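Local structure of probable ubiquitin-conjugating enzyme E2 7 (Caenorhabditis elegans, 1PZV) at residues L39-P44 with G50-A55; G85-S90 with I123-D128. The protein probably accepts ubiquitin from the E1 activating enzyme as a cysteine thioester and passes it on to target proteins. One frame throughout, in Å; residues are numbered along the deposited sequence.

Interaction 1. Residues L39-P44 with G50-A55; sequences LVIGPP and GGFFKA
V40 and F53 bind each other twice through their backbones: V40 N donates to F53 O at 2.7 Å, and F53 N returns the bond to V40 O at 3.0 Å. The N-H and C=O of V40 are thus both satisfied by F53. Two residues on, where the regular strands give way to loop, G42 N continues the pattern by donating to G51 O (2.8 Å). The same oxygen also receives a CA-H...O contact from I41 CA. V40–F53 is the hydrogen-bonded pair of an antiparallel hairpin, flanked by the non-hydrogen-bonded pairs L39–K54 and I41–F52. The hairpin joins strands 35-41 and 52-58, the two central strands of the four-stranded meander in the ubiquitin-conjugating (UBC) fold. V40 and F53 turn to the buried face of the sheet, where both rest on F72 of strand 69-72, so branched aliphatic and aromatic side chains suit these positions. The F53 ring presents its edge to V40 O and G42 N, with CD1 3.4 Å from V40 O. With CG anti to the carbonyl carbon (chi1 -45°), the ring swings back beside G51, whose lack of a side chain leaves room for it. L39, I41 and F52 occupy the other, more open face. There F52 lies alongside both aliphatic neighbours: L39 CD1 meets F52 CB at 4.0 Å, while I41 CD1 approaches F52 CE2 obliquely at 4.2 Å. L39 places CG anti to its own N (chi1 176°), which carries CD1 across to the opposite strand. F52 N is hydrogen-bonded to S161 OG, at the end of helix 147-161, bringing the C-terminal end of the chain against this edge of the hairpin.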
loop_
_atom_site.group_PDB
_atom_site.type_symbol
_atom_site.label_atom_id
_atom_site.label_comp_id
_atom_site.label_asym_id
_atom_site.label_seq_id
_atom_site.Cartn_x
_atom_site.Cartn_y
_atom_site.Cartn_z
ATOM N N LEU A 39 5.324 6.077 -4.342
ATOM C CA LEU A 39 5.577 6.847 -3.133
ATOM C C LEU A 39 4.253 6.991 -2.405
ATOM O O LEU A 39 3.282 7.506 -2.959
ATOM C CB LEU A 39 6.099 8.249 -3.468
ATOM C CG LEU A 39 6.308 9.170 -2.257
ATOM C CD1 LEU A 39 7.462 8.618 -1.409
ATOM C CD2 LEU A 39 6.603 10.602 -2.703
ATOM N N VAL A 40 4.203 6.537 -1.164
ATOM C CA VAL A 40 2.969 6.641 -0.402
ATOM C C VAL A 40 3.147 7.628 0.736
ATOM O O VAL A 40 3.817 7.331 1.716
ATOM C CB VAL A 40 2.565 5.285 0.178
ATOM C CG1 VAL A 40 1.275 5.413 0.918
ATOM C CG2 VAL A 40 2.446 4.272 -0.927
ATOM N N ILE A 41 2.554 8.807 0.599
ATOM C CA ILE A 41 2.664 9.813 1.638
ATOM C C ILE A 41 1.614 9.549 2.715
ATOM O O ILE A 41 0.433 9.392 2.404
ATOM C CB ILE A 41 2.467 11.245 1.060
ATOM C CG1 ILE A 41 3.526 11.515 -0.013
ATOM C CG2 ILE A 41 2.573 12.294 2.182
ATOM C CD1 ILE A 41 3.589 12.957 -0.476
ATOM N N GLY A 42 2.050 9.496 3.973
ATOM C CA GLY A 42 1.129 9.258 5.072
ATOM C C GLY A 42 -0.049 10.216 5.079
ATOM O O GLY A 42 0.134 11.436 5.153
ATOM N N PRO A 43 -1.280 9.696 5.004
ATOM C CA PRO A 43 -2.464 10.555 5.000
ATOM C C PRO A 43 -2.544 11.413 6.247
ATOM O O PRO A 43 -2.089 11.020 7.318
ATOM C CB PRO A 43 -3.626 9.560 4.927
ATOM C CG PRO A 43 -3.030 8.385 4.218
ATOM C CD PRO A 43 -1.654 8.280 4.849
ATOM N N PRO A 44 -3.128 12.609 6.119
ATOM C CA PRO A 44 -3.272 13.526 7.252
ATOM C C PRO A 44 -4.332 13.033 8.245
ATOM O O PRO A 44 -5.365 12.484 7.849
ATOM C CB PRO A 44 -3.670 14.838 6.580
ATOM C CG PRO A 44 -4.471 14.364 5.396
ATOM C CD PRO A 44 -3.626 13.224 4.873
ATOM N N GLY A 50 3.611 12.461 8.008
ATOM C CA GLY A 50 4.699 12.994 7.208
ATOM C C GLY A 50 5.527 11.884 6.603
ATOM O O GLY A 50 6.674 12.084 6.221
ATOM N N GLY A 51 4.937 10.705 6.503
ATOM C CA GLY A 51 5.674 9.586 5.969
ATOM C C GLY A 51 5.807 9.506 4.463
ATOM O O GLY A 51 4.843 9.693 3.730
ATOM N N PHE A 52 7.024 9.228 4.012
ATOM C CA PHE A 52 7.300 9.072 2.599
ATOM C C PHE A 52 7.658 7.599 2.382
ATOM O O PHE A 52 8.814 7.262 2.115
ATOM C CB PHE A 52 8.462 9.985 2.167
ATOM C CG PHE A 52 8.136 11.446 2.234
ATOM C CD1 PHE A 52 8.108 12.112 3.455
ATOM C CD2 PHE A 52 7.789 12.148 1.086
ATOM C CE1 PHE A 52 7.725 13.470 3.532
ATOM C CE2 PHE A 52 7.406 13.495 1.154
ATOM C CZ PHE A 52 7.374 14.153 2.379
ATOM N N PHE A 53 6.657 6.728 2.499
ATOM C CA PHE A 53 6.867 5.289 2.341
ATOM C C PHE A 53 6.881 4.782 0.898
ATOM O O PHE A 53 5.868 4.836 0.197
ATOM C CB PHE A 53 5.810 4.517 3.128
ATOM C CG PHE A 53 5.585 5.043 4.510
ATOM C CD1 PHE A 53 4.611 6.008 4.752
ATOM C CD2 PHE A 53 6.345 4.574 5.574
ATOM C CE1 PHE A 53 4.400 6.499 6.041
ATOM C CE2 PHE A 53 6.145 5.058 6.862
ATOM C CZ PHE A 53 5.172 6.020 7.096
ATOM N N LYS A 54 8.039 4.277 0.478
ATOM C CA LYS A 54 8.228 3.755 -0.873
ATOM C C LYS A 54 7.641 2.353 -0.967
ATOM O O LYS A 54 7.723 1.589 -0.017
ATOM C CB LYS A 54 9.727 3.738 -1.218
ATOM C CG LYS A 54 10.379 5.139 -1.179
ATOM C CD LYS A 54 11.901 5.146 -1.453
ATOM C CE LYS A 54 12.720 4.645 -0.256
ATOM N NZ LYS A 54 14.194 4.621 -0.519
ATOM N N ALA A 55 7.032 2.010 -2.097
ATOM C CA ALA A 55 6.454 0.673 -2.237
ATOM C C ALA A 55 6.515 0.166 -3.674
ATOM O O ALA A 55 6.634 0.940 -4.629
ATOM C CB ALA A 55 5.003 0.664 -1.731
#

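Interaction 2. Residues G85-S90 with I123-D128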
loop_
_atom_site.group_PDB
_atom_site.type_symbol
_atom_site.label_atom_id
_atom_site.label_comp_id
_atom_site.label_asym_id
_atom_site.label_seq_id
_atom_site.Cartn_x
_atom_site.Cartn_y
_atom_site.Cartn_z
ATOM N N GLY A 85 7.095 -6.180 4.971
ATOM C CA GLY A 85 6.570 -5.062 4.209
ATOM C C GLY A 85 5.394 -5.401 3.307
ATOM O O GLY A 85 4.750 -4.507 2.754
ATOM N N ASN A 86 5.119 -6.692 3.151
ATOM C CA ASN A 86 4.015 -7.140 2.317
ATOM C C ASN A 86 2.707 -6.624 2.877
ATOM O O ASN A 86 2.415 -6.807 4.063
ATOM C CB ASN A 86 3.980 -8.661 2.265
ATOM C CG ASN A 86 5.160 -9.236 1.532
ATOM O OD1 ASN A 86 5.463 -10.426 1.653
ATOM N ND2 ASN A 86 5.836 -8.397 0.754
ATOM N N VAL A 87 1.929 -5.967 2.025
ATOM C CA VAL A 87 0.650 -5.446 2.456
ATOM C C VAL A 87 -0.362 -6.551 2.273
ATOM O O VAL A 87 -0.410 -7.185 1.221
ATOM C CB VAL A 87 0.206 -4.250 1.625
ATOM C CG1 VAL A 87 -1.079 -3.683 2.207
ATOM C CG2 VAL A 87 1.297 -3.206 1.598
ATOM N N CYS A 88 -1.166 -6.788 3.298
ATOM C CA CYS A 88 -2.167 -7.832 3.231
ATOM C C CYS A 88 -3.554 -7.298 3.504
ATOM O O CYS A 88 -3.950 -7.136 4.655
ATOM C CB CYS A 88 -1.826 -8.935 4.228
ATOM S SG CYS A 88 -0.175 -9.660 3.958
ATOM N N ILE A 89 -4.286 -7.024 2.428
ATOM C CA ILE A 89 -5.656 -6.516 2.526
ATOM C C ILE A 89 -6.581 -7.290 1.574
ATOM O O ILE A 89 -6.121 -7.845 0.578
ATOM C CB ILE A 89 -5.693 -5.008 2.219
ATOM C CG1 ILE A 89 -5.089 -4.744 0.829
ATOM C CG2 ILE A 89 -4.952 -4.254 3.326
ATOM C CD1 ILE A 89 -5.051 -3.292 0.428
ATOM N N SER A 90 -7.873 -7.329 1.897
ATOM C CA SER A 90 -8.866 -8.082 1.115
ATOM C C SER A 90 -8.830 -7.896 -0.399
ATOM O O SER A 90 -8.769 -8.872 -1.158
ATOM C CB SER A 90 -10.282 -7.751 1.593
ATOM O OG SER A 90 -10.429 -7.978 2.981
ATOM N N ILE A 123 -5.311 3.957 1.475
ATOM C CA ILE A 123 -5.454 5.082 2.373
ATOM C C ILE A 123 -6.310 4.578 3.542
ATOM O O ILE A 123 -6.075 4.934 4.700
ATOM C CB ILE A 123 -6.173 6.264 1.703
ATOM C CG1 ILE A 123 -5.243 6.926 0.689
ATOM C CG2 ILE A 123 -6.629 7.278 2.767
ATOM C CD1 ILE A 123 -5.872 8.097 -0.023
ATOM N N SER A 124 -7.302 3.746 3.230
ATOM C CA SER A 124 -8.172 3.178 4.246
ATOM C C SER A 124 -7.364 2.335 5.229
ATOM O O SER A 124 -7.502 2.477 6.436
ATOM C CB SER A 124 -9.237 2.288 3.604
ATOM O OG SER A 124 -10.232 3.038 2.945
ATOM N N MET A 125 -6.531 1.444 4.709
ATOM C CA MET A 125 -5.721 0.608 5.571
ATOM C C MET A 125 -4.919 1.419 6.588
ATOM O O MET A 125 -4.860 1.064 7.772
ATOM C CB MET A 125 -4.755 -0.229 4.748
ATOM C CG MET A 125 -3.678 -0.860 5.600
ATOM S SD MET A 125 -2.565 -1.844 4.642
ATOM C CE MET A 125 -1.576 -0.540 3.845
ATOM N N LEU A 126 -4.287 2.495 6.123
ATOM C CA LEU A 126 -3.492 3.335 7.008
ATOM C C LEU A 126 -4.386 4.138 7.972
ATOM O O LEU A 126 -4.040 4.349 9.135
ATOM C CB LEU A 126 -2.625 4.280 6.177
ATOM C CG LEU A 126 -1.640 3.630 5.197
ATOM C CD1 LEU A 126 -1.013 4.708 4.332
ATOM C CD2 LEU A 126 -0.566 2.843 5.942
ATOM N N THR A 127 -5.543 4.568 7.487
ATOM C CA THR A 127 -6.469 5.351 8.295
ATOM C C THR A 127 -7.290 4.497 9.264
ATOM O O THR A 127 -7.636 4.939 10.367
ATOM C CB THR A 127 -7.464 6.118 7.401
ATOM O OG1 THR A 127 -6.748 6.763 6.346
ATOM C CG2 THR A 127 -8.229 7.157 8.215
ATOM N N ASP A 128 -7.599 3.273 8.846
ATOM C CA ASP A 128 -8.419 2.375 9.654
ATOM C C ASP A 128 -8.024 0.913 9.456
ATOM O O ASP A 128 -8.618 0.204 8.645
ATOM C CB ASP A 128 -9.881 2.563 9.262
ATOM C CG ASP A 128 -10.819 2.256 10.388
ATOM O OD1 ASP A 128 -10.783 1.109 10.907
ATOM O OD2 ASP A 128 -11.587 3.176 10.752
#
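M125 reaches from helix 115-127 to V87 and I89, the residues on either side of C88 in the loop. From CB the chain heads straight for the loop: CG lies anti to the backbone N (chi1 166°), and the next bond is also extended (chi2 179°). CB and CG therefore act as the arm that delivers the sulfur. SD touches both partners, meeting V87 CG1 at 3.4 Å and I89 CG2 at 3.6 Å. The chain then turns about CG-SD (chi3 76°), and CE leaves across the line of the arm, staying 3.6 Å from V87 CG1. The side chain of I89 crosses that of M125 at about a right angle, while V87 meets it more obliquely. Because the loop backbone is extended here, V87 and I89 both point toward the helix and C88, the predicted thioester-forming cysteine, points away from it. Methionine suits the place: its flexible, unbranched chain can span from helix to loop and lay its sulfur against two branched side chains, with H78 and I81 touching it as well. The contact is wholly apolar, so it rests on dispersion and exclusion of water and sets no direction of bonding for the loop beside the cysteine.

Both are largely buried, but the centre of interaction 2 is about 6 Å from the centre of the chain, that of interaction 1 about 9 Å. Interaction 1 belongs to the sheet and combines directional backbone bonds with packing on two faces, one partly open. Interaction 2 ties the loop carrying C88 to helix 115-127 by side-chain packing alone. They meet where helix 115-127 packs on the end of strand 35-41 and the following loop: P43 CD lies 3.7 Å from L126 CD1, P43 also rests on I123, and V40 CG1 reaches the same leucine methyl. Strand 69-72 is a second link: F72 touches V40 and F53 of the hairpin and V87 of the loop.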